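Local coordinates for protein mercuric reductase (Metallosphaera sedula, PDB 4YWO) that probably reduces Hg(2+) to elemental mercury at the expense of NADPH, working as an FAD-containing homodimer of the pyridine nucleotide-disulfide oxidoreductase family, at residues L203-V208 against G235-E240; A245-I250 against D259-A264; A370-M375 against L388-M393; D429-V434 against S443-A448. All blocks are in the same frame, centred on the assembly; numbering follows the deposited sequence. Where two conformers were deposited one is given.

Contact 1 of 4, residues L203-V208 against G235-E240; sequences LQRSPV and GVNVKE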
loop_
_atom_site.group_PDB
_atom_site.type_symbol
_atom_site.label_atom_id
_atom_site.label_comp_id
_atom_site.label_asym_id
_atom_site.label_seq_id
_atom_site.Cartn_x
_atom_site.Cartn_y
_atom_site.Cartn_z
ATOM N N LEU A 203 26.153 -16.765 -0.786
ATOM C CA LEU A 203 26.987 -17.322 -1.851
ATOM C C LEU A 203 26.113 -17.655 -3.054
ATOM O O LEU A 203 25.309 -18.619 -3.053
ATOM C CB LEU A 203 27.641 -18.603 -1.326
ATOM C CG LEU A 203 28.429 -18.447 -0.044
ATOM C CD1 LEU A 203 28.932 -19.848 0.496
ATOM C CD2 LEU A 203 29.506 -17.419 -0.069
ATOM N N GLN A 204 26.278 -16.843 -4.087
ATOM C CA GLN A 204 25.402 -16.849 -5.249
ATOM C C GLN A 204 26.225 -17.227 -6.487
ATOM O O GLN A 204 27.211 -16.536 -6.738
ATOM C CB GLN A 204 24.826 -15.450 -5.399
ATOM C CG GLN A 204 24.083 -15.153 -6.698
ATOM C CD GLN A 204 22.839 -15.926 -6.955
ATOM O OE1 GLN A 204 22.662 -17.081 -6.497
ATOM N NE2 GLN A 204 21.951 -15.364 -7.791
ATOM N N ARG A 205 25.743 -18.180 -7.261
ATOM C CA ARG A 205 26.489 -18.607 -8.476
ATOM C C ARG A 205 26.418 -17.587 -9.582
ATOM O O ARG A 205 27.430 -17.240 -10.194
ATOM C CB ARG A 205 26.012 -19.949 -8.939
ATOM C CG ARG A 205 26.746 -20.578 -10.136
ATOM C CD ARG A 205 25.868 -21.792 -10.502
ATOM N NE ARG A 205 26.505 -22.835 -11.297
ATOM C CZ ARG A 205 27.390 -23.729 -10.838
ATOM N NH1 ARG A 205 27.809 -23.722 -9.564
ATOM N NH2 ARG A 205 27.882 -24.640 -11.675
ATOM N N SER A 206 25.208 -17.144 -9.932
ATOM C CA SER A 206 25.059 -16.132 -10.982
ATOM C C SER A 206 25.831 -14.886 -10.542
ATOM O O SER A 206 26.120 -14.781 -9.354
ATOM C CB SER A 206 23.566 -15.864 -11.192
ATOM O OG SER A 206 22.909 -17.097 -11.494
ATOM N N PRO A 207 26.221 -13.953 -11.464
ATOM C CA PRO A 207 26.923 -12.720 -11.202
ATOM C C PRO A 207 26.167 -11.652 -10.435
ATOM O O PRO A 207 26.764 -10.724 -9.981
ATOM C CB PRO A 207 27.196 -12.137 -12.613
ATOM C CG PRO A 207 26.901 -13.244 -13.530
ATOM C CD PRO A 207 25.939 -14.175 -12.900
ATOM N N VAL A 208 24.837 -11.840 -10.314
ATOM C CA VAL A 208 24.029 -10.887 -9.545
ATOM C C VAL A 208 22.984 -11.684 -8.758
ATOM O O VAL A 208 22.676 -12.813 -9.055
ATOM C CB VAL A 208 23.305 -9.865 -10.461
ATOM C CG1 VAL A 208 24.320 -9.019 -11.199
ATOM C CG2 VAL A 208 22.337 -10.538 -11.408
ATOM N N GLY A 235 29.003 -14.790 -8.423
ATOM C CA GLY A 235 29.887 -15.545 -9.341
ATOM C C GLY A 235 30.663 -16.654 -8.675
ATOM O O GLY A 235 31.789 -16.973 -9.102
ATOM N N VAL A 236 30.118 -17.240 -7.628
ATOM C CA VAL A 236 30.820 -18.304 -6.891
ATOM C C VAL A 236 30.242 -19.698 -7.082
ATOM O O VAL A 236 29.014 -19.955 -7.083
ATOM C CB VAL A 236 31.017 -17.936 -5.423
ATOM C CG1 VAL A 236 29.691 -17.614 -4.736
ATOM C CG2 VAL A 236 31.696 -19.062 -4.667
ATOM N N ASN A 237 31.172 -20.669 -7.230
ATOM C CA ASN A 237 30.830 -22.100 -7.321
ATOM C C ASN A 237 31.290 -22.788 -6.112
ATOM O O ASN A 237 32.443 -22.603 -5.705
ATOM C CB ASN A 237 31.513 -22.787 -8.510
ATOM C CG ASN A 237 31.011 -22.223 -9.822
ATOM O OD1 ASN A 237 29.853 -22.434 -10.202
ATOM N ND2 ASN A 237 31.842 -21.423 -10.473
ATOM N N VAL A 238 30.360 -23.462 -5.471
ATOM C CA VAL A 238 30.639 -24.164 -4.242
ATOM C C VAL A 238 31.136 -25.535 -4.677
ATOM O O VAL A 238 30.445 -26.205 -5.339
ATOM C CB VAL A 238 29.382 -24.292 -3.356
ATOM C CG1 VAL A 238 29.686 -25.127 -2.121
ATOM C CG2 VAL A 238 28.979 -22.876 -2.928
ATOM N N LYS A 239 32.341 -25.918 -4.264
ATOM C CA LYS A 239 32.961 -27.220 -4.651
ATOM C C LYS A 239 32.737 -28.358 -3.658
ATOM O O LYS A 239 32.565 -29.525 -4.052
ATOM C CB LYS A 239 34.460 -27.008 -4.843
ATOM C CG LYS A 239 34.767 -25.848 -5.740
ATOM C CD LYS A 239 36.140 -25.972 -6.363
ATOM C CE LYS A 239 37.247 -25.840 -5.346
ATOM N NZ LYS A 239 38.452 -25.259 -5.998
ATOM N N GLU A 240 32.732 -28.026 -2.378
ATOM C CA GLU A 240 32.737 -28.981 -1.317
ATOM C C GLU A 240 32.395 -28.313 0.015
ATOM O O GLU A 240 32.644 -27.092 0.218
ATOM C CB GLU A 240 34.161 -29.570 -1.257
ATOM C CG GLU A 240 34.330 -30.711 -0.276
ATOM C CD GLU A 240 35.808 -31.169 -0.127
ATOM O OE1 GLU A 240 36.697 -30.620 -0.836
ATOM O OE2 GLU A 240 36.041 -32.075 0.712
#

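Contact 2 of 4, residues A245-I250 against D259-A264; sequences AGKIVI and DEILLA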
loop_
_atom_site.group_PDB
_atom_site.type_symbol
_atom_site.label_atom_id
_atom_site.label_comp_id
_atom_site.label_asym_id
_atom_site.label_seq_id
_atom_site.Cartn_x
_atom_site.Cartn_y
_atom_site.Cartn_z
ATOM N N ALA A 245 36.158 -26.269 12.913
ATOM C CA ALA A 245 35.546 -25.758 14.134
ATOM C C ALA A 245 34.038 -25.551 13.886
ATOM O O ALA A 245 33.170 -26.112 14.591
ATOM C CB ALA A 245 36.232 -24.472 14.543
ATOM N N GLY A 246 33.740 -24.817 12.829
ATOM C CA GLY A 246 32.384 -24.842 12.284
ATOM C C GLY A 246 32.355 -25.440 10.917
ATOM O O GLY A 246 33.224 -26.229 10.530
ATOM N N LYS A 247 31.355 -25.058 10.139
ATOM C CA LYS A 247 31.160 -25.644 8.851
ATOM C C LYS A 247 31.886 -24.843 7.858
ATOM O O LYS A 247 31.848 -23.580 7.885
ATOM C CB LYS A 247 29.664 -25.776 8.497
ATOM C CG LYS A 247 28.839 -26.488 9.520
ATOM C CD LYS A 247 27.454 -26.884 9.078
ATOM C CE LYS A 247 26.728 -27.521 10.219
ATOM N NZ LYS A 247 25.474 -28.026 9.806
ATOM N N ILE A 248 32.600 -25.538 6.953
ATOM C CA ILE A 248 33.421 -24.891 5.938
ATOM C C ILE A 248 32.879 -25.116 4.536
ATOM O O ILE A 248 32.769 -26.273 4.076
ATOM C CB ILE A 248 34.928 -25.325 5.983
ATOM C CG1 ILE A 248 35.496 -25.095 7.400
ATOM C CG2 ILE A 248 35.701 -24.495 4.998
ATOM C CD1 ILE A 248 36.820 -25.799 7.659
ATOM N N VAL A 249 32.470 -24.029 3.869
ATOM C CA VAL A 249 32.085 -24.081 2.499
ATOM C C VAL A 249 33.294 -23.662 1.626
ATOM O O VAL A 249 33.802 -22.557 1.722
ATOM C CB VAL A 249 30.811 -23.201 2.198
ATOM C CG1 VAL A 249 30.428 -23.353 0.733
ATOM C CG2 VAL A 249 29.718 -23.587 3.184
ATOM N N ILE A 250 33.776 -24.607 0.832
ATOM C CA ILE A 250 34.926 -24.407 -0.027
ATOM C C ILE A 250 34.401 -24.040 -1.399
ATOM O O ILE A 250 33.629 -24.716 -2.014
ATOM C CB ILE A 250 35.800 -25.701 -0.108
ATOM C CG1 ILE A 250 36.319 -26.073 1.309
ATOM C CG2 ILE A 250 36.980 -25.491 -1.051
ATOM C CD1 ILE A 250 36.543 -27.558 1.495
ATOM N N ASP A 259 28.878 -21.114 11.421
ATOM C CA ASP A 259 28.247 -22.039 12.332
ATOM C C ASP A 259 27.231 -22.966 11.675
ATOM O O ASP A 259 27.036 -24.099 12.093
ATOM C CB ASP A 259 27.523 -21.346 13.507
ATOM C CG ASP A 259 28.437 -20.659 14.445
ATOM O OD1 ASP A 259 29.646 -21.042 14.424
ATOM O OD2 ASP A 259 27.990 -19.704 15.172
ATOM N N GLU A 260 26.510 -22.437 10.637
ATOM C CA GLU A 260 25.505 -23.171 10.032
ATOM C C GLU A 260 25.453 -22.760 8.544
ATOM O O GLU A 260 25.957 -21.705 8.178
ATOM C CB GLU A 260 24.190 -22.849 10.746
ATOM C CG GLU A 260 23.023 -23.775 10.420
ATOM C CD GLU A 260 23.445 -25.244 10.469
ATOM O OE1 GLU A 260 23.416 -25.826 11.582
ATOM O OE2 GLU A 260 23.815 -25.810 9.408
ATOM N N ILE A 261 24.872 -23.642 7.753
ATOM C CA ILE A 261 24.613 -23.494 6.339
ATOM C C ILE A 261 23.091 -23.533 6.103
ATOM O O ILE A 261 22.389 -24.381 6.628
ATOM C CB ILE A 261 25.300 -24.568 5.506
ATOM C CG1 ILE A 261 26.821 -24.399 5.590
ATOM C CG2 ILE A 261 24.900 -24.475 4.069
ATOM C CD1 ILE A 261 27.451 -25.756 5.125
ATOM N N LEU A 262 22.592 -22.553 5.327
ATOM C CA LEU A 262 21.162 -22.493 4.978
ATOM C C LEU A 262 21.075 -22.653 3.459
ATOM O O LEU A 262 21.685 -21.858 2.702
ATOM C CB LEU A 262 20.460 -21.148 5.402
ATOM C CG LEU A 262 19.076 -21.004 4.782
ATOM C CD1 LEU A 262 18.068 -21.999 5.296
ATOM C CD2 LEU A 262 18.728 -19.562 5.114
ATOM N N LEU A 263 20.416 -23.691 2.998
ATOM C CA LEU A 263 20.097 -23.872 1.579
ATOM C C LEU A 263 18.887 -22.988 1.186
ATOM O O LEU A 263 17.827 -23.100 1.817
ATOM C CB LEU A 263 19.725 -25.275 1.260
ATOM C CG LEU A 263 20.827 -26.254 1.508
ATOM C CD1 LEU A 263 20.293 -27.656 1.104
ATOM C CD2 LEU A 263 22.110 -25.870 0.810
ATOM N N ALA A 264 19.099 -22.139 0.193
ATOM C CA ALA A 264 18.066 -21.288 -0.402
ATOM C C ALA A 264 18.228 -21.295 -1.912
ATOM O O ALA A 264 18.282 -20.277 -2.571
ATOM C CB ALA A 264 18.195 -19.915 0.177
HETATM O O HOH W 1 23.038 -28.491 11.910
#

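Contact 3 of 4, residues A370-M375 against L388-M393; sequences ARVLPM and LGFVKM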
loop_
_atom_site.group_PDB
_atom_site.type_symbol
_atom_site.label_atom_id
_atom_site.label_comp_id
_atom_site.label_asym_id
_atom_site.label_seq_id
_atom_site.Cartn_x
_atom_site.Cartn_y
_atom_site.Cartn_z
ATOM N N ALA A 370 9.370 2.227 -21.739
ATOM C CA ALA A 370 9.630 1.987 -20.316
ATOM C C ALA A 370 10.148 3.239 -19.663
ATOM O O ALA A 370 10.893 4.037 -20.310
ATOM C CB ALA A 370 10.598 0.864 -20.136
ATOM N N ARG A 371 9.875 3.455 -18.367
ATOM C CA ARG A 371 10.415 4.571 -17.638
ATOM C C ARG A 371 10.751 4.072 -16.247
ATOM O O ARG A 371 10.062 3.178 -15.670
ATOM C CB ARG A 371 9.485 5.767 -17.540
ATOM C CG ARG A 371 9.027 6.434 -18.815
ATOM C CD ARG A 371 10.221 7.204 -19.415
ATOM N NE ARG A 371 9.823 7.884 -20.674
ATOM C CZ ARG A 371 9.741 7.328 -21.854
ATOM N NH1 ARG A 371 10.115 6.122 -22.112
ATOM N NH2 ARG A 371 9.350 8.067 -22.904
ATOM N N VAL A 372 11.737 4.722 -15.665
ATOM C CA VAL A 372 12.141 4.460 -14.280
ATOM C C VAL A 372 12.175 5.760 -13.507
ATOM O O VAL A 372 12.802 6.747 -13.931
ATOM C CB VAL A 372 13.552 3.834 -14.178
ATOM C CG1 VAL A 372 13.981 3.665 -12.704
ATOM C CG2 VAL A 372 13.666 2.535 -14.942
ATOM N N LEU A 373 11.428 5.819 -12.419
ATOM C CA LEU A 373 11.330 6.930 -11.483
ATOM C C LEU A 373 12.157 6.573 -10.216
ATOM O O LEU A 373 11.916 5.519 -9.569
ATOM C CB LEU A 373 9.892 7.081 -11.014
ATOM C CG LEU A 373 9.587 8.240 -10.058
ATOM C CD1 LEU A 373 9.419 9.524 -10.796
ATOM C CD2 LEU A 373 8.321 7.913 -9.225
ATOM N N PRO A 374 13.126 7.392 -9.772
ATOM C CA PRO A 374 13.785 7.125 -8.498
ATOM C C PRO A 374 12.884 7.332 -7.309
ATOM O O PRO A 374 12.148 8.347 -7.281
ATOM C CB PRO A 374 14.893 8.186 -8.420
ATOM C CG PRO A 374 14.610 9.128 -9.473
ATOM C CD PRO A 374 13.604 8.649 -10.426
ATOM N N MET A 375 12.998 6.480 -6.283
ATOM C CA MET A 375 12.224 6.702 -5.115
ATOM C C MET A 375 12.591 7.983 -4.350
ATOM O O MET A 375 11.773 8.561 -3.674
ATOM C CB MET A 375 12.468 5.461 -4.241
ATOM C CG MET A 375 11.596 5.215 -3.127
ATOM S SD MET A 375 9.794 5.200 -3.406
ATOM C CE MET A 375 9.375 3.882 -4.399
ATOM N N LEU A 388 15.906 4.964 -0.837
ATOM C CA LEU A 388 16.458 3.954 -1.705
ATOM C C LEU A 388 15.340 3.297 -2.535
ATOM O O LEU A 388 14.247 3.033 -1.983
ATOM C CB LEU A 388 17.187 2.912 -0.890
ATOM C CG LEU A 388 17.853 1.821 -1.726
ATOM C CD1 LEU A 388 19.146 1.276 -1.126
ATOM C CD2 LEU A 388 16.909 0.677 -2.022
ATOM N N GLY A 389 15.557 3.171 -3.815
ATOM C CA GLY A 389 14.640 2.423 -4.656
ATOM C C GLY A 389 14.219 3.105 -5.896
ATOM O O GLY A 389 14.744 4.147 -6.285
ATOM N N PHE A 390 13.226 2.528 -6.526
ATOM C CA PHE A 390 12.721 2.965 -7.783
ATOM C C PHE A 390 11.384 2.382 -8.125
ATOM O O PHE A 390 10.942 1.398 -7.515
ATOM C CB PHE A 390 13.712 2.621 -8.953
ATOM C CG PHE A 390 13.801 1.148 -9.230
ATOM C CD1 PHE A 390 12.887 0.509 -10.074
ATOM C CD2 PHE A 390 14.615 0.326 -8.462
ATOM C CE1 PHE A 390 12.904 -0.887 -10.221
ATOM C CE2 PHE A 390 14.650 -1.043 -8.619
ATOM C CZ PHE A 390 13.781 -1.668 -9.466
ATOM N N VAL A 391 10.751 2.957 -9.131
ATOM C CA VAL A 391 9.537 2.354 -9.741
ATOM C C VAL A 391 9.781 2.328 -11.255
ATOM O O VAL A 391 10.122 3.361 -11.865
ATOM C CB VAL A 391 8.221 3.081 -9.381
ATOM C CG1 VAL A 391 7.076 2.355 -9.980
ATOM C CG2 VAL A 391 8.093 3.085 -7.917
ATOM N N LYS A 392 9.632 1.144 -11.855
ATOM C CA LYS A 392 9.809 0.985 -13.321
ATOM C C LYS A 392 8.502 0.510 -13.912
ATOM O O LYS A 392 7.861 -0.416 -13.391
ATOM C CB LYS A 392 10.859 -0.041 -13.608
ATOM C CG LYS A 392 11.227 -0.220 -15.066
ATOM C CD LYS A 392 12.502 -1.105 -15.133
ATOM C CE LYS A 392 13.054 -1.111 -16.507
ATOM N NZ LYS A 392 14.317 -1.931 -16.557
ATOM N N MET A 393 8.100 1.131 -14.994
ATOM C CA MET A 393 6.838 0.837 -15.684
ATOM C C MET A 393 7.107 0.515 -17.130
ATOM O O MET A 393 7.952 1.206 -17.745
ATOM C CB MET A 393 5.842 1.978 -15.504
ATOM C CG MET A 393 4.426 1.791 -16.133
ATOM S SD MET A 393 3.309 3.114 -15.750
ATOM C CE MET A 393 2.854 2.646 -14.090
#

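Contact 4 of 4, residues D429-V434 against S443-A448; sequences DLIDTV and SLRLVA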
loop_
_atom_site.group_PDB
_atom_site.type_symbol
_atom_site.label_atom_id
_atom_site.label_comp_id
_atom_site.label_asym_id
_atom_site.label_seq_id
_atom_site.Cartn_x
_atom_site.Cartn_y
_atom_site.Cartn_z
ATOM N N ASP A 429 -4.706 6.674 -18.208
ATOM C CA ASP A 429 -5.668 6.160 -17.198
ATOM C C ASP A 429 -5.109 6.378 -15.795
ATOM O O ASP A 429 -5.821 6.807 -14.896
ATOM C CB ASP A 429 -6.004 4.674 -17.331
ATOM C CG ASP A 429 -6.808 4.319 -18.625
ATOM O OD1 ASP A 429 -7.668 5.179 -18.976
ATOM O OD2 ASP A 429 -6.651 3.172 -19.132
ATOM N N LEU A 430 -3.858 6.129 -15.623
ATOM C CA LEU A 430 -3.251 6.400 -14.322
ATOM C C LEU A 430 -3.147 7.873 -14.030
ATOM O O LEU A 430 -3.379 8.332 -12.915
ATOM C CB LEU A 430 -1.904 5.728 -14.215
ATOM C CG LEU A 430 -1.825 4.335 -13.683
ATOM C CD1 LEU A 430 -2.331 4.267 -12.241
ATOM C CD2 LEU A 430 -2.671 3.393 -14.512
ATOM N N ILE A 431 -2.710 8.664 -15.009
ATOM C CA ILE A 431 -2.674 10.090 -14.836
ATOM C C ILE A 431 -4.004 10.702 -14.413
ATOM O O ILE A 431 -4.038 11.622 -13.558
ATOM C CB ILE A 431 -2.081 10.741 -16.104
ATOM C CG1 ILE A 431 -0.652 10.221 -16.229
ATOM C CG2 ILE A 431 -2.094 12.268 -15.995
ATOM C CD1 ILE A 431 -0.030 10.503 -17.562
ATOM N N ASP A 432 -5.088 10.138 -14.988
ATOM C CA ASP A 432 -6.450 10.616 -14.702
ATOM C C ASP A 432 -7.021 10.189 -13.345
ATOM O O ASP A 432 -8.081 10.661 -12.933
ATOM C CB ASP A 432 -7.392 10.155 -15.797
ATOM C CG ASP A 432 -7.224 10.925 -17.089
ATOM O OD1 ASP A 432 -6.565 11.991 -17.076
ATOM O OD2 ASP A 432 -7.807 10.425 -18.122
ATOM N N THR A 433 -6.344 9.304 -12.650
ATOM C CA THR A 433 -6.772 8.778 -11.332
ATOM C C THR A 433 -6.056 9.561 -10.252
ATOM O O THR A 433 -4.814 9.480 -10.166
ATOM C CB THR A 433 -6.381 7.339 -11.177
ATOM O OG1 THR A 433 -7.024 6.582 -12.231
ATOM C CG2 THR A 433 -6.913 6.768 -9.861
ATOM N N VAL A 434 -6.845 10.358 -9.516
ATOM C CA VAL A 434 -6.307 11.137 -8.390
ATOM C C VAL A 434 -5.862 10.138 -7.293
ATOM O O VAL A 434 -6.653 9.294 -6.843
ATOM C CB VAL A 434 -7.333 12.153 -7.886
ATOM C CG1 VAL A 434 -6.794 12.976 -6.730
ATOM C CG2 VAL A 434 -7.753 13.082 -9.085
ATOM N N SER A 443 3.695 7.009 -6.471
ATOM C CA SER A 443 4.800 6.714 -7.412
ATOM C C SER A 443 4.320 6.010 -8.684
ATOM O O SER A 443 4.918 6.211 -9.746
ATOM C CB SER A 443 5.898 5.898 -6.768
ATOM O OG SER A 443 5.396 4.616 -6.434
ATOM N N LEU A 444 3.219 5.280 -8.658
ATOM C CA LEU A 444 2.649 4.661 -9.881
ATOM C C LEU A 444 2.176 5.735 -10.859
ATOM O O LEU A 444 2.383 5.618 -12.039
ATOM C CB LEU A 444 1.487 3.718 -9.533
ATOM C CG LEU A 444 1.973 2.517 -8.718
ATOM C CD1 LEU A 444 0.761 1.724 -8.263
ATOM C CD2 LEU A 444 2.826 1.585 -9.554
ATOM N N ARG A 445 1.591 6.808 -10.338
ATOM C CA ARG A 445 1.145 7.879 -11.217
ATOM C C ARG A 445 2.352 8.739 -11.627
ATOM O O ARG A 445 2.419 9.167 -12.757
ATOM C CB ARG A 445 0.038 8.704 -10.498
ATOM C CG ARG A 445 -0.451 9.937 -11.281
ATOM C CD ARG A 445 -1.741 10.549 -10.664
ATOM N NE ARG A 445 -2.162 11.645 -11.508
ATOM C CZ ARG A 445 -1.582 12.820 -11.535
ATOM N NH1 ARG A 445 -0.538 13.108 -10.743
ATOM N NH2 ARG A 445 -2.060 13.702 -12.394
ATOM N N LEU A 446 3.341 8.915 -10.755
ATOM C CA LEU A 446 4.501 9.707 -11.129
ATOM C C LEU A 446 5.292 9.077 -12.175
ATOM O O LEU A 446 5.803 9.787 -13.149
ATOM C CB LEU A 446 5.365 9.966 -9.899
ATOM C CG LEU A 446 4.750 10.821 -8.778
ATOM C CD1 LEU A 446 5.585 10.762 -7.526
ATOM C CD2 LEU A 446 4.538 12.253 -9.325
ATOM N N VAL A 447 5.465 7.761 -12.136
ATOM C CA VAL A 447 6.162 7.146 -13.250
ATOM C C VAL A 447 5.366 7.181 -14.533
ATOM O O VAL A 447 5.933 7.250 -15.640
ATOM C CB VAL A 447 6.675 5.706 -12.896
ATOM C CG1 VAL A 447 5.576 4.692 -12.809
ATOM C CG2 VAL A 447 7.783 5.220 -13.833
ATOM N N ALA A 448 4.047 7.081 -14.460
ATOM C CA ALA A 448 3.169 7.268 -15.656
ATOM C C ALA A 448 3.419 8.674 -16.283
ATOM O O ALA A 448 3.474 8.766 -17.575
ATOM C CB ALA A 448 1.693 7.114 -15.238
#

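Contact 1 of 4, residues L203-V208 against G235-E240
Val236 turns CG1 into the crowded position between its own N and carbonyl carbon (chi1 56°), laying this methyl against the Leu203-Gln204 peptide. CG1 comes to 3.4 Å from Gln204 O, the same oxygen that accepts from Val236 N, and reaches Leu203 CB at 4.1 Å. The backbones supply the hydrogen bonds: Val236 N to Gln204 O, 3.1 Å and almost straight, and Gly235 N to Ser206 O, 3.0 Å, with the donor well above the carbonyl plane. A CA-H...O contact from Arg205 CA to Val236 O, 3.2 Å, runs beside them. On the exposed side of the contact Arg205, its CG anti to the backbone N and its chain extended as far as NE, crosses Asn237 obliquely. Their guanidinium and amide planes are 83° apart and Asn237 OD1 lies over one guanidinium face, where no hydrogen bond is made; the amide nitrogen of Asn237 is turned to Asp252. The turn of 203-208 is steadied internally by Gln204, whose NE2 donates in plane to Val208 O at 2.9 Å. The loop leaves strand 199-203 of the parallel Rossmann-type sheet toward helix 215-227, while 235-240 leads from edge strand 231-233 into strand 238-243 of the antiparallel sheet, where Leu203 and Val238 both pack on Val249 of strand 247-251.

Contact 2 of 4, residues A245-I250 against D259-A264
Asp259 opens the second segment with its backbone, its carbonyl O lying 3.9 Å from Lys247 CE while its carboxylate turns to the amide of Asp175. Glu260 follows and makes the polar core of the contact. Its CG is anti to the backbone N, but a bend at chi2 (46°) folds the carboxylate back, so that OE2 accepts from two donors. Ile261 N approaches it at 2.9 Å from above the carboxylate plane, and Lys247 NZ forms a salt bridge at 2.8 Å to the syn lone pair of OE2. Lys247, extended beyond CG, runs side by side with Glu260 and points the same way. A water bridges the pair, accepting from Lys247 NZ and donating to Glu260 OE1 at 2.7 Å; OE1 also pairs with Arg172, so the buried charges are probably well compensated. Two sheets meet here: strand 247-250, the middle strand of a three-stranded antiparallel meander, passes over strand 260-263, an outer strand of the parallel Rossmann-type sheet, at 54° and 7.5 Å between axes, a separation bridged by side chains. Ile261 then supplies the apolar part. With CG1 anti to the carbonyl carbon, it raises CD1 obliquely against Val249 CG2, 3.7 Å away, and against Lys247 CB at 4.0 Å. The same side chain also touches Val241 of the meander and Ile180 of parallel strand 176-180.

Contact 3 of 4, residues A370-M375 against L388-M393
Lys392 runs out from its strand fully extended, with CG anti to the backbone N, and lies obliquely across Val372 of the neighbouring strand. Its CB is 3.9 Å from Arg371 O; CG lies 3.6 Å from Arg371 O and 3.7 Å from Val372 CG2; CD passes the same methyl, and CE leaves it at 4.0 Å. Beyond, NZ forms salt bridges with Glu214 and Glu216; the aliphatic stem lies along one methyl of the valine, and the charge is probably balanced by the two glutamates. The other methyl of Val372, CG1, rests 3.9 Å from Phe390 CB. Phe390 has CG in the crowded position between N and carbonyl carbon (chi1 69°), and its ring leads away to Glu216 and Glu220 of helix 215-227. On the opposite face Leu373 and Val391 form a hydrogen-bonded pair, Leu373 N to Val391 O at 2.8 Å and the return bond equally short; Arg371 and Met393 make another. Val372-Lys392 and Pro374-Phe390 are the non-hydrogen-bonded pairs between and beyond. Where the strand of 370-375 stops, Met375 N still bonds to Gly389 O at 2.9 Å, now from above the carbonyl plane. Met375, bent at chi2 and chi3, curls so that CE touches Val391 CG2 at 3.8 Å. At phi 131° and psi -169° a CB on Gly389 would press on the carbonyl O of Leu388 and also crowd Met375 CB. This is regular antiparallel pairing of an outermost strand, 368-374, with its inner neighbour, 390-396, in the five-stranded sheet of the dimerisation domain found in pyridine nucleotide-disulfide oxidoreductases.

Contact 4 of 4, residues D429-V434 against S443-A448
Ile431 O is gripped by two donors, both from the guanidinium of Arg445, which meets it side-on through NE and NH2. NE is the closer, at 2.8 Å, with an N-H...O angle of 160°, and comes from above the carbonyl plane; NH2, at 3.1 Å and more bent (139°), lies in that plane on a lone pair. The oxygen sits at the guanidinium edge, in plane, so the pair of bonds should fix the rotation of the group. Arg445 gets there with CG anti to the backbone N (chi1 176°) and a chain extended to NE. Its CD passes 3.3 Å from Thr433 O and 3.6 Å from Leu430 O, and this gathering of carbonyls would help to stabilise the positive charge. Two of these have other partners: Leu430 O accepts from Thr433 N, and Thr433 O pairs with His435. Thr433 OG1 donates to Asp429 O at 2.9 Å, tying the turn back onto its helix. The apolar half centres on Ala448 CB, which touches Leu430 CB and Ile431 CG1, each at 4.0 Å, while Ile431 crosses Arg445 at about a right angle. Phe437, an FAD-binding residue whose flavin is not the one bound to this chain, has its side chain about 9 Å from that of Arg445. Helix 442-449 rests through Val447 and Ser443 on strands 368-374 and 390-396, and helix 427-431 packs Leu430 on strand 399-407; Asp432 forms a salt bridge with Arg319 of the second subunit, putting the end of helix 427-431 and the following turn at the dimer interface.

From the N terminus the four contacts follow in series; none nests in or crosses another. Contact 1 closes the loop that holds helix 215-227, bringing the turn after strand 199-203 to the start of the antiparallel meander. Contact 2 closes the next, much shorter excursion and lays that meander on the parallel sheet. The two touch where strand 238-243 pairs with 247-251, at a classic beta bulge formed by Lys239 and Glu240 opposite Ile250. Contact 3, some 29 Å from contact 1 between centres, closes a connection that holds the short helix 379-383 within the dimerisation domain. Contact 4 closes the last loop; its second helix lies against the strands of contact 3, so the two touch.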